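Calcium uptake protein 2, mitochondrial (Homo sapiens, PDB 6LB7) probably senses calcium through EF-hands and helps regulate calcium uptake into mitochondria. Local coordinates at residues D292-F295 with K296-L300; I222-K225 with N226-E229; L286-N289 with I290-T293. All coordinates share one frame; numbering follows the deposited sequence.

Interaction 1 (D292-F295 with K296-L300)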
ATOM      1  N   ASP B 292      12.705 -12.558 -22.719  1.00 24.72           N
ATOM      2  CA  ASP B 292      13.839 -13.453 -22.914  1.00 20.80           C
ATOM      3  C   ASP B 292      15.080 -12.945 -22.194  1.00 21.71           C
ATOM      4  O   ASP B 292      15.832 -13.731 -21.614  1.00 23.13           O
ATOM      5  CB  ASP B 292      14.126 -13.616 -24.408  1.00 29.80           C
ATOM      6  CG  ASP B 292      15.290 -14.554 -24.676  1.00 44.64           C
ATOM      7  OD1 ASP B 292      16.343 -14.083 -25.160  1.00 50.92           O
ATOM      8  OD2 ASP B 292      15.153 -15.762 -24.392  1.00 57.21           O
ATOM      9  N   THR B 293      15.319 -11.628 -22.234  1.00 22.20           N
ATOM     10  CA  THR B 293      16.470 -11.058 -21.540  1.00 20.14           C
ATOM     11  C   THR B 293      16.367 -11.254 -20.033  1.00 23.44           C
ATOM     12  O   THR B 293      17.355 -11.610 -19.373  1.00 23.00           O
ATOM     13  CB  THR B 293      16.602  -9.567 -21.875  1.00 23.69           C
ATOM     14  OG1 THR B 293      16.814  -9.419 -23.281  1.00 26.33           O
ATOM     15  CG2 THR B 293      17.784  -8.962 -21.133  1.00 21.89           C
ATOM     16  N   VAL B 294      15.186 -11.000 -19.468  1.00 20.61           N
ATOM     17  CA  VAL B 294      15.007 -11.175 -18.026  1.00 25.21           C
ATOM     18  C   VAL B 294      15.317 -12.612 -17.618  1.00 16.80           C
ATOM     19  O   VAL B 294      16.027 -12.856 -16.633  1.00 19.65           O
ATOM     20  CB  VAL B 294      13.585 -10.772 -17.605  1.00 24.41           C
ATOM     21  CG1 VAL B 294      13.281 -11.314 -16.209  1.00 24.83           C
ATOM     22  CG2 VAL B 294      13.439  -9.264 -17.641  1.00 20.44           C
ATOM     23  N   PHE B 295      14.807 -13.586 -18.378  1.00 22.92           N
ATOM     24  CA  PHE B 295      15.024 -14.983 -18.013  1.00 25.38           C
ATOM     25  C   PHE B 295      16.470 -15.414 -18.243  1.00 25.06           C
ATOM     26  O   PHE B 295      17.025 -16.160 -17.435  1.00 30.69           O
ATOM     27  CB  PHE B 295      14.046 -15.892 -18.759  1.00 27.50           C
ATOM     28  CG  PHE B 295      12.763 -16.120 -18.011  1.00 26.04           C
ATOM     29  CD1 PHE B 295      12.556 -17.297 -17.312  1.00 25.45           C
ATOM     30  CD2 PHE B 295      11.786 -15.131 -17.972  1.00 24.68           C
ATOM     31  CE1 PHE B 295      11.382 -17.499 -16.602  1.00 23.55           C
ATOM     32  CE2 PHE B 295      10.603 -15.322 -17.262  1.00 26.78           C
ATOM     33  CZ  PHE B 295      10.402 -16.501 -16.575  1.00 24.69           C
ATOM     34  N   LYS B 296      17.116 -14.948 -19.316  1.00 23.56           N
ATOM     35  CA  LYS B 296      18.526 -15.306 -19.484  1.00 26.68           C
ATOM     36  C   LYS B 296      19.371 -14.774 -18.333  1.00 19.21           C
ATOM     37  O   LYS B 296      20.323 -15.434 -17.897  1.00 23.63           O
ATOM     38  CB  LYS B 296      19.073 -14.797 -20.819  1.00 31.60           C
ATOM     39  CG  LYS B 296      18.427 -15.409 -22.059  1.00 41.37           C
ATOM     40  CD  LYS B 296      19.009 -16.762 -22.405  1.00 51.91           C
ATOM     41  CE  LYS B 296      18.594 -17.187 -23.813  1.00 53.45           C
ATOM     42  NZ  LYS B 296      19.054 -16.198 -24.836  1.00 57.73           N
ATOM     43  N   ILE B 297      19.052 -13.582 -17.826  1.00 21.91           N
ATOM     44  CA  ILE B 297      19.866 -13.004 -16.751  1.00 21.64           C
ATOM     45  C   ILE B 297      19.564 -13.660 -15.404  1.00 26.76           C
ATOM     46  O   ILE B 297      20.477 -13.907 -14.602  1.00 22.17           O
ATOM     47  CB  ILE B 297      19.656 -11.479 -16.661  1.00 21.37           C
ATOM     48  CG1 ILE B 297      20.074 -10.765 -17.960  1.00 24.13           C
ATOM     49  CG2 ILE B 297      20.421 -10.903 -15.465  1.00 23.10           C
ATOM     50  CD1 ILE B 297      19.673  -9.273 -17.963  1.00 18.08           C
ATOM     51  N   PHE B 298      18.286 -13.902 -15.105  1.00 22.28           N
ATOM     52  CA  PHE B 298      17.880 -14.299 -13.764  1.00 21.05           C
ATOM     53  C   PHE B 298      17.368 -15.741 -13.683  1.00 26.60           C
ATOM     54  O   PHE B 298      16.809 -16.124 -12.657  1.00 21.57           O
ATOM     55  CB  PHE B 298      16.824 -13.325 -13.224  1.00 19.32           C
ATOM     56  CG  PHE B 298      17.321 -11.896 -13.082  1.00 16.82           C
ATOM     57  CD1 PHE B 298      17.045 -10.952 -14.066  1.00 16.30           C
ATOM     58  CD2 PHE B 298      18.048 -11.503 -11.964  1.00 22.20           C
ATOM     59  CE1 PHE B 298      17.488  -9.641 -13.950  1.00 22.15           C
ATOM     60  CE2 PHE B 298      18.499 -10.187 -11.837  1.00 28.81           C
ATOM     61  CZ  PHE B 298      18.214  -9.256 -12.828  1.00 23.27           C
ATOM     62  N   ASP B 299      17.533 -16.553 -14.727  1.00 29.61           N
ATOM     63  CA  ASP B 299      17.370 -18.001 -14.542  1.00 30.91           C
ATOM     64  C   ASP B 299      18.716 -18.509 -14.059  1.00 24.83           C
ATOM     65  O   ASP B 299      19.630 -18.767 -14.843  1.00 33.48           O
ATOM     66  CB  ASP B 299      16.913 -18.705 -15.815  1.00 31.73           C
ATOM     67  CG  ASP B 299      16.936 -20.242 -15.683  1.00 41.95           C
ATOM     68  OD1 ASP B 299      17.097 -20.764 -14.561  1.00 37.48           O
ATOM     69  OD2 ASP B 299      16.773 -20.935 -16.704  1.00 44.60           O
ATOM     70  N   LEU B 300      18.843 -18.611 -12.735  1.00 28.17           N
ATOM     71  CA  LEU B 300      20.114 -18.883 -12.083  1.00 33.81           C
ATOM     72  C   LEU B 300      20.355 -20.366 -11.822  1.00 48.02           C
ATOM     73  O   LEU B 300      21.472 -20.729 -11.433  1.00 47.03           O
ATOM     74  CB  LEU B 300      20.202 -18.116 -10.756  1.00 28.70           C
ATOM     75  CG  LEU B 300      20.102 -16.587 -10.840  1.00 32.03           C
ATOM     76  CD1 LEU B 300      20.425 -15.959  -9.496  1.00 33.19           C
ATOM     77  CD2 LEU B 300      20.989 -16.000 -11.932  1.00 29.74           C
TER

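Interaction 2 (I222-K225 with N226-E229)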
ATOM      1  N   ILE B 222      27.282 -13.101 -11.241  1.00 21.92           N
ATOM      2  CA  ILE B 222      26.482 -14.113 -11.918  1.00 22.58           C
ATOM      3  C   ILE B 222      25.571 -13.475 -12.958  1.00 27.03           C
ATOM      4  O   ILE B 222      25.394 -14.015 -14.059  1.00 21.84           O
ATOM      5  CB  ILE B 222      25.676 -14.913 -10.882  1.00 30.95           C
ATOM      6  CG1 ILE B 222      26.620 -15.667  -9.934  1.00 42.32           C
ATOM      7  CG2 ILE B 222      24.713 -15.861 -11.585  1.00 36.76           C
ATOM      8  CD1 ILE B 222      25.899 -16.406  -8.811  1.00 49.97           C
ATOM      9  N   TYR B 223      24.945 -12.339 -12.613  1.00 23.61           N
ATOM     10  CA  TYR B 223      24.124 -11.611 -13.577  1.00 17.93           C
ATOM     11  C   TYR B 223      24.930 -11.258 -14.810  1.00 22.32           C
ATOM     12  O   TYR B 223      24.489 -11.488 -15.941  1.00 19.27           O
ATOM     13  CB  TYR B 223      23.569 -10.324 -12.946  1.00 20.20           C
ATOM     14  CG  TYR B 223      22.874 -10.543 -11.631  1.00 18.98           C
ATOM     15  CD1 TYR B 223      22.216 -11.743 -11.354  1.00 24.19           C
ATOM     16  CD2 TYR B 223      22.882  -9.554 -10.654  1.00 16.69           C
ATOM     17  CE1 TYR B 223      21.588 -11.948 -10.137  1.00 27.84           C
ATOM     18  CE2 TYR B 223      22.246  -9.742  -9.450  1.00 21.33           C
ATOM     19  CZ  TYR B 223      21.609 -10.938  -9.188  1.00 25.52           C
ATOM     20  OH  TYR B 223      20.992 -11.107  -7.970  1.00 31.98           O
ATOM     21  N   TRP B 224      26.118 -10.675 -14.603  1.00 17.56           N
ATOM     22  CA  TRP B 224      26.914 -10.184 -15.716  1.00 22.60           C
ATOM     23  C   TRP B 224      27.511 -11.314 -16.538  1.00 30.65           C
ATOM     24  O   TRP B 224      27.699 -11.162 -17.751  1.00 31.07           O
ATOM     25  CB  TRP B 224      28.009  -9.249 -15.208  1.00 22.94           C
ATOM     26  CG  TRP B 224      27.474  -7.872 -14.966  1.00 28.80           C
ATOM     27  CD1 TRP B 224      27.243  -7.277 -13.759  1.00 26.56           C
ATOM     28  CD2 TRP B 224      27.066  -6.931 -15.966  1.00 26.49           C
ATOM     29  NE1 TRP B 224      26.725  -6.012 -13.950  1.00 25.76           N
ATOM     30  CE2 TRP B 224      26.615  -5.778 -15.298  1.00 31.02           C
ATOM     31  CE3 TRP B 224      27.047  -6.952 -17.366  1.00 24.10           C
ATOM     32  CZ2 TRP B 224      26.152  -4.652 -15.982  1.00 23.70           C
ATOM     33  CZ3 TRP B 224      26.588  -5.833 -18.043  1.00 22.39           C
ATOM     34  CH2 TRP B 224      26.151  -4.704 -17.351  1.00 22.79           C
ATOM     35  N   LYS B 225      27.837 -12.440 -15.906  1.00 30.47           N
ATOM     36  CA  LYS B 225      28.263 -13.589 -16.697  1.00 35.93           C
ATOM     37  C   LYS B 225      27.152 -14.020 -17.649  1.00 30.40           C
ATOM     38  O   LYS B 225      27.408 -14.310 -18.822  1.00 31.64           O
ATOM     39  CB  LYS B 225      28.691 -14.734 -15.777  1.00 29.40           C
ATOM     40  CG  LYS B 225      29.256 -15.940 -16.501  1.00 38.86           C
ATOM     41  CD  LYS B 225      29.789 -16.983 -15.533  1.00 47.25           C
ATOM     42  CE  LYS B 225      30.188 -18.270 -16.272  1.00 50.44           C
ATOM     43  NZ  LYS B 225      31.080 -18.025 -17.452  1.00 46.31           N
ATOM     44  N   ASN B 226      25.903 -14.021 -17.171  1.00 29.88           N
ATOM     45  CA  ASN B 226      24.777 -14.383 -18.029  1.00 28.08           C
ATOM     46  C   ASN B 226      24.584 -13.374 -19.148  1.00 29.52           C
ATOM     47  O   ASN B 226      24.228 -13.752 -20.269  1.00 28.23           O
ATOM     48  CB  ASN B 226      23.495 -14.502 -17.205  1.00 26.84           C
ATOM     49  CG  ASN B 226      23.483 -15.739 -16.333  1.00 30.68           C
ATOM     50  OD1 ASN B 226      24.196 -16.690 -16.603  1.00 28.63           O
ATOM     51  ND2 ASN B 226      22.665 -15.733 -15.292  1.00 31.06           N
ATOM     52  N   VAL B 227      24.780 -12.084 -18.858  1.00 28.51           N
ATOM     53  CA  VAL B 227      24.664 -11.071 -19.903  1.00 28.44           C
ATOM     54  C   VAL B 227      25.661 -11.353 -21.017  1.00 39.45           C
ATOM     55  O   VAL B 227      25.309 -11.375 -22.203  1.00 38.45           O
ATOM     56  CB  VAL B 227      24.867  -9.657 -19.328  1.00 22.84           C
ATOM     57  CG1 VAL B 227      24.941  -8.639 -20.467  1.00 28.69           C
ATOM     58  CG2 VAL B 227      23.752  -9.281 -18.351  1.00 20.15           C
ATOM     59  N   ARG B 228      26.924 -11.594 -20.648  1.00 33.08           N
ATOM     60  CA  ARG B 228      27.978 -11.709 -21.648  1.00 33.56           C
ATOM     61  C   ARG B 228      27.842 -12.979 -22.467  1.00 34.00           C
ATOM     62  O   ARG B 228      28.158 -12.976 -23.661  1.00 41.37           O
ATOM     63  CB  ARG B 228      29.355 -11.673 -20.984  1.00 36.26           C
ATOM     64  CG  ARG B 228      29.673 -10.391 -20.241  1.00 38.13           C
ATOM     65  CD  ARG B 228      31.144 -10.347 -19.844  1.00 48.96           C
ATOM     66  NE  ARG B 228      31.574 -11.543 -19.114  1.00 56.26           N
ATOM     67  CZ  ARG B 228      31.631 -11.643 -17.786  1.00 56.55           C
ATOM     68  NH1 ARG B 228      31.286 -10.620 -17.013  1.00 46.35           N
ATOM     69  NH2 ARG B 228      32.035 -12.778 -17.228  1.00 62.32           N
ATOM     70  N   GLU B 229      27.354 -14.062 -21.861  1.00 35.25           N
ATOM     71  CA  GLU B 229      27.402 -15.367 -22.494  1.00 41.80           C
ATOM     72  C   GLU B 229      26.063 -15.882 -23.003  1.00 45.93           C
ATOM     73  O   GLU B 229      26.056 -16.702 -23.925  1.00 48.36           O
ATOM     74  CB  GLU B 229      28.003 -16.391 -21.520  1.00 41.89           C
ATOM     75  CG  GLU B 229      29.474 -16.106 -21.218  1.00 43.98           C
ATOM     76  CD  GLU B 229      30.008 -16.882 -20.034  1.00 50.90           C
ATOM     77  OE1 GLU B 229      31.126 -16.547 -19.572  1.00 51.73           O
ATOM     78  OE2 GLU B 229      29.318 -17.816 -19.560  1.00 52.64           O
TER

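Interaction 3 (L286-N289 with I290-T293)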
ATOM      1  N   LEU B 286       4.547  -7.619 -21.822  1.00 23.89           N
ATOM      2  CA  LEU B 286       5.906  -7.245 -22.161  1.00 27.32           C
ATOM      3  C   LEU B 286       6.330  -7.997 -23.413  1.00 28.39           C
ATOM      4  O   LEU B 286       5.871  -9.114 -23.657  1.00 28.10           O
ATOM      5  CB  LEU B 286       6.858  -7.583 -21.029  1.00 16.47           C
ATOM      6  CG  LEU B 286       6.611  -6.811 -19.742  1.00 21.73           C
ATOM      7  CD1 LEU B 286       7.642  -7.220 -18.722  1.00 16.81           C
ATOM      8  CD2 LEU B 286       6.653  -5.315 -20.007  1.00 22.76           C
ATOM      9  N   SER B 287       7.235  -7.392 -24.181  1.00 28.36           N
ATOM     10  CA  SER B 287       7.696  -8.001 -25.424  1.00 21.84           C
ATOM     11  C   SER B 287       8.655  -9.162 -25.170  1.00 28.70           C
ATOM     12  O   SER B 287       9.351  -9.220 -24.147  1.00 21.33           O
ATOM     13  CB  SER B 287       8.390  -6.964 -26.299  1.00 21.34           C
ATOM     14  OG  SER B 287       9.509  -6.409 -25.611  1.00 24.53           O
ATOM     15  N   ASN B 288       8.718 -10.066 -26.162  1.00 21.63           N
ATOM     16  CA  ASN B 288       9.462 -11.318 -26.036  1.00 22.43           C
ATOM     17  C   ASN B 288      10.957 -11.091 -25.887  1.00 19.88           C
ATOM     18  O   ASN B 288      11.624 -11.823 -25.149  1.00 26.27           O
ATOM     19  CB  ASN B 288       9.206 -12.196 -27.260  1.00 34.71           C
ATOM     20  CG  ASN B 288       7.794 -12.723 -27.312  1.00 45.21           C
ATOM     21  OD1 ASN B 288       7.231 -13.116 -26.293  1.00 40.87           O
ATOM     22  ND2 ASN B 288       7.212 -12.741 -28.504  1.00 56.56           N
ATOM     23  N   ASN B 289      11.524 -10.128 -26.622  1.00 17.84           N
ATOM     24  CA  ASN B 289      12.950  -9.861 -26.441  1.00 27.11           C
ATOM     25  C   ASN B 289      13.265  -9.458 -24.998  1.00 26.63           C
ATOM     26  O   ASN B 289      14.314  -9.840 -24.460  1.00 22.20           O
ATOM     27  CB  ASN B 289      13.441  -8.793 -27.448  1.00 21.40           C
ATOM     28  CG  ASN B 289      12.554  -7.532 -27.493  1.00 22.65           C
ATOM     29  OD1 ASN B 289      11.689  -7.306 -26.637  1.00 31.68           O
ATOM     30  ND2 ASN B 289      12.780  -6.701 -28.515  1.00 21.31           N
ATOM     31  N   ILE B 290      12.358  -8.725 -24.343  1.00 28.61           N
ATOM     32  CA  ILE B 290      12.595  -8.321 -22.958  1.00 23.23           C
ATOM     33  C   ILE B 290      12.348  -9.483 -22.002  1.00 17.97           C
ATOM     34  O   ILE B 290      13.153  -9.734 -21.092  1.00 19.68           O
ATOM     35  CB  ILE B 290      11.744  -7.089 -22.594  1.00 20.88           C
ATOM     36  CG1 ILE B 290      12.389  -5.812 -23.166  1.00 14.86           C
ATOM     37  CG2 ILE B 290      11.665  -6.918 -21.058  1.00 18.94           C
ATOM     38  CD1 ILE B 290      11.560  -4.588 -22.992  1.00 19.07           C
ATOM     39  N   LEU B 291      11.243 -10.213 -22.189  1.00 18.35           N
ATOM     40  CA  LEU B 291      11.019 -11.421 -21.390  1.00 24.83           C
ATOM     41  C   LEU B 291      12.207 -12.362 -21.497  1.00 26.19           C
ATOM     42  O   LEU B 291      12.675 -12.914 -20.494  1.00 22.35           O
ATOM     43  CB  LEU B 291       9.753 -12.153 -21.842  1.00 23.69           C
ATOM     44  CG  LEU B 291       8.397 -11.488 -21.630  1.00 29.04           C
ATOM     45  CD1 LEU B 291       7.319 -12.261 -22.357  1.00 34.57           C
ATOM     46  CD2 LEU B 291       8.070 -11.373 -20.153  1.00 21.66           C
ATOM     47  N   ASP B 292      12.705 -12.558 -22.719  1.00 24.72           N
ATOM     48  CA  ASP B 292      13.839 -13.453 -22.914  1.00 20.80           C
ATOM     49  C   ASP B 292      15.080 -12.945 -22.194  1.00 21.71           C
ATOM     50  O   ASP B 292      15.832 -13.731 -21.614  1.00 23.13           O
ATOM     51  CB  ASP B 292      14.126 -13.616 -24.408  1.00 29.80           C
ATOM     52  CG  ASP B 292      15.290 -14.554 -24.676  1.00 44.64           C
ATOM     53  OD1 ASP B 292      16.343 -14.083 -25.160  1.00 50.92           O
ATOM     54  OD2 ASP B 292      15.153 -15.762 -24.392  1.00 57.21           O
ATOM     55  N   THR B 293      15.319 -11.628 -22.234  1.00 22.20           N
ATOM     56  CA  THR B 293      16.470 -11.058 -21.540  1.00 20.14           C
ATOM     57  C   THR B 293      16.367 -11.254 -20.033  1.00 23.44           C
ATOM     58  O   THR B 293      17.355 -11.610 -19.373  1.00 23.00           O
ATOM     59  CB  THR B 293      16.602  -9.567 -21.875  1.00 23.69           C
ATOM     60  OG1 THR B 293      16.814  -9.419 -23.281  1.00 26.33           O
ATOM     61  CG2 THR B 293      17.784  -8.962 -21.133  1.00 21.89           C
TER

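Interaction 1 (D292-F295 with K296-L300)
The last turns of helix 288-298, where Asp292-Phe295 meet Lys296-Asp299, form the end of the entering helix of an EF-hand-like helix-loop-helix whose second helix is 308-320. Backbone bonds at a spacing of four residues hold this end together, from Lys296 N to Asp292 O at 2.9 Å through to Asp299 N to Phe295 O at 2.8 Å. That last bond is the most bent of the four, as the chain turns toward the loop.

Side chains follow the same spacing. Lys296 starts with CG beside its backbone N, and a bend at chi2 (-82°) turns the chain back past Asp292. Its NZ makes only a weak salt bridge to Asp292 OD1, at 3.5 Å. Each end has a stronger partner: Asp292 OD1 pairs with Lys204 NZ, and Lys296 NZ bonds to Lys230 O.

On the buried side, Thr293 CG2 and Ile297 CD1 lie 3.7 Å apart, their side chains running alongside each other in the same direction toward helices 204-211 and 220-230. Phe298 takes the carbonyl oxygen of Val294 at its edge, near the ring plane, with CD1 3.4 Å from Val294 O. The adjacent Ile297 CG2 sits over one face of that ring, offset toward its rim. Tyr223 and Phe311 meet the same ring with planes at about 50° and 60°.

Where the chain turns into the loop, Asp299 OD1 accepts a bond from Gly302 N, and OD2 a weak one from Glu304 N. An acidic residue where the entering helix gives way to the loop, turned onto the following backbone amides, is typical of the start of an EF-hand loop.

Interaction 2 (I222-K225 with N226-E229)
The guanidinium of Arg228 has one face laid over the backbone one turn earlier: Trp224 O lies 3.6 Å above its plane and Lys225 CA 3.8 Å, both offset toward the rim. Contact is by packing, since the oxygen sits above the group while accepting its bond from Arg228 N. A bend at chi3 (-53°) folds the arginine chain back over the helix and brings NH1 to 4.0 Å from Trp224 CB. The indole of Trp224 meets Val227 obliquely, with CE3 4.0 Å from Val227 CB; the two side chains run together toward helix 204-211, where Glu209 and Ala208 are among their neighbours. The Tyr223 ring packs into the interior, where Leu212 and Val314 are among its neighbours.

The polar contact on the outer side is a charged pair. Lys225 is extended as far as CE and bends only at the last torsion (chi4 50°), which brings NZ across the end of the Glu229 chain. The ammonium is gripped by both carboxylate oxygens, 2.6 Å from Glu229 OE1 and 2.8 Å from Glu229 OE2, each using its syn lone pair. Such a two-pronged bridge probably restrains rotation of the carboxylate despite the exposed setting.

Asn226 lies on the buried flank, toward helix 288-298. Its CG lies 3.4 Å from Ile222 O, yet the amide is satisfied elsewhere: OD1 receives Lys230 NZ, and ND2 donates to Ile297 O. Buried Tyr223, Asn226 and Val227 thus face neighbouring helices while Lys225, Arg228 and Glu229 line the exposed side, the pattern of an amphipathic helix with an i to i+4 lysine-glutamate salt bridge.

Interaction 3 (L286-N289 with I290-T293)
This is a helix N-terminus closed by a hydrophobic staple: Leu286, just before the N-cap residue Ser287, packs its CB 4.1 Å from Leu291 CD2 in the first turns of helix 288-298, the entering helix of an EF-hand-like helix-loop-helix. The two leucines bracket the cap and also reach helix 271-282, where Val278 and Phe274 are among their neighbours. Leu291 CD1 also rests 3.7 Å from Leu286 O.

Ser287 itself makes no capping bond with its hydroxyl. Its carbonyl opens the helical pattern instead, taking Leu291 N at 2.9 Å in an almost straight bond (174°). The hydroxyl turns to a side chain: Ser287 OG donates to Asn289 OD1 at 2.6 Å, in the plane of that amide carbonyl.

Asn289 can offer this oxygen because CG stands between its backbone N and carbonyl carbon (chi1 49°), which folds the amide over the helix start. There OD1 also receives a weak, bent bond from Ile290 N, while ND2 donates to Glu241 OE1 and Glu235 O. Replacing Asn289 by alanine would take away the acceptor of the Ser287 hydroxyl, which is likely to be left free to turn, and would probably cost Glu241 and the Glu235 carbonyl a donor from this helix. Ile290 meanwhile brings CD1 to 3.8 Å from Ser287 OG and packs on Phe245 and Phe207.

The backbone oxygen of Asn289 is gripped twice by one residue, Thr293 OG1 at 2.8 Å and Thr293 N at 3.0 Å, the two donors arriving from opposite faces of the carbonyl plane.

How the interactions relate
Interactions 3 and 1 are the beginning and end of one helix, 288-298: their centres lie 10 Å apart and they share Asp292 and Thr293. Interaction 2 belongs to helix 220-230, which packs against the far end of that helix; its centre is 9 Å from that of interaction 1. The seam includes a bond from Asn226 ND2 to Ile297 O, 2.9 Å long, and packing of Leu300 CD2 on Ile222 CG2. Interaction 3 does not touch interaction 2, the nearest atoms being about 7 Å apart. The calcium ion seen here lies elsewhere, in the EF-hand of Asp109 to Glu120, so all three contacts illustrate helix construction away from the metal.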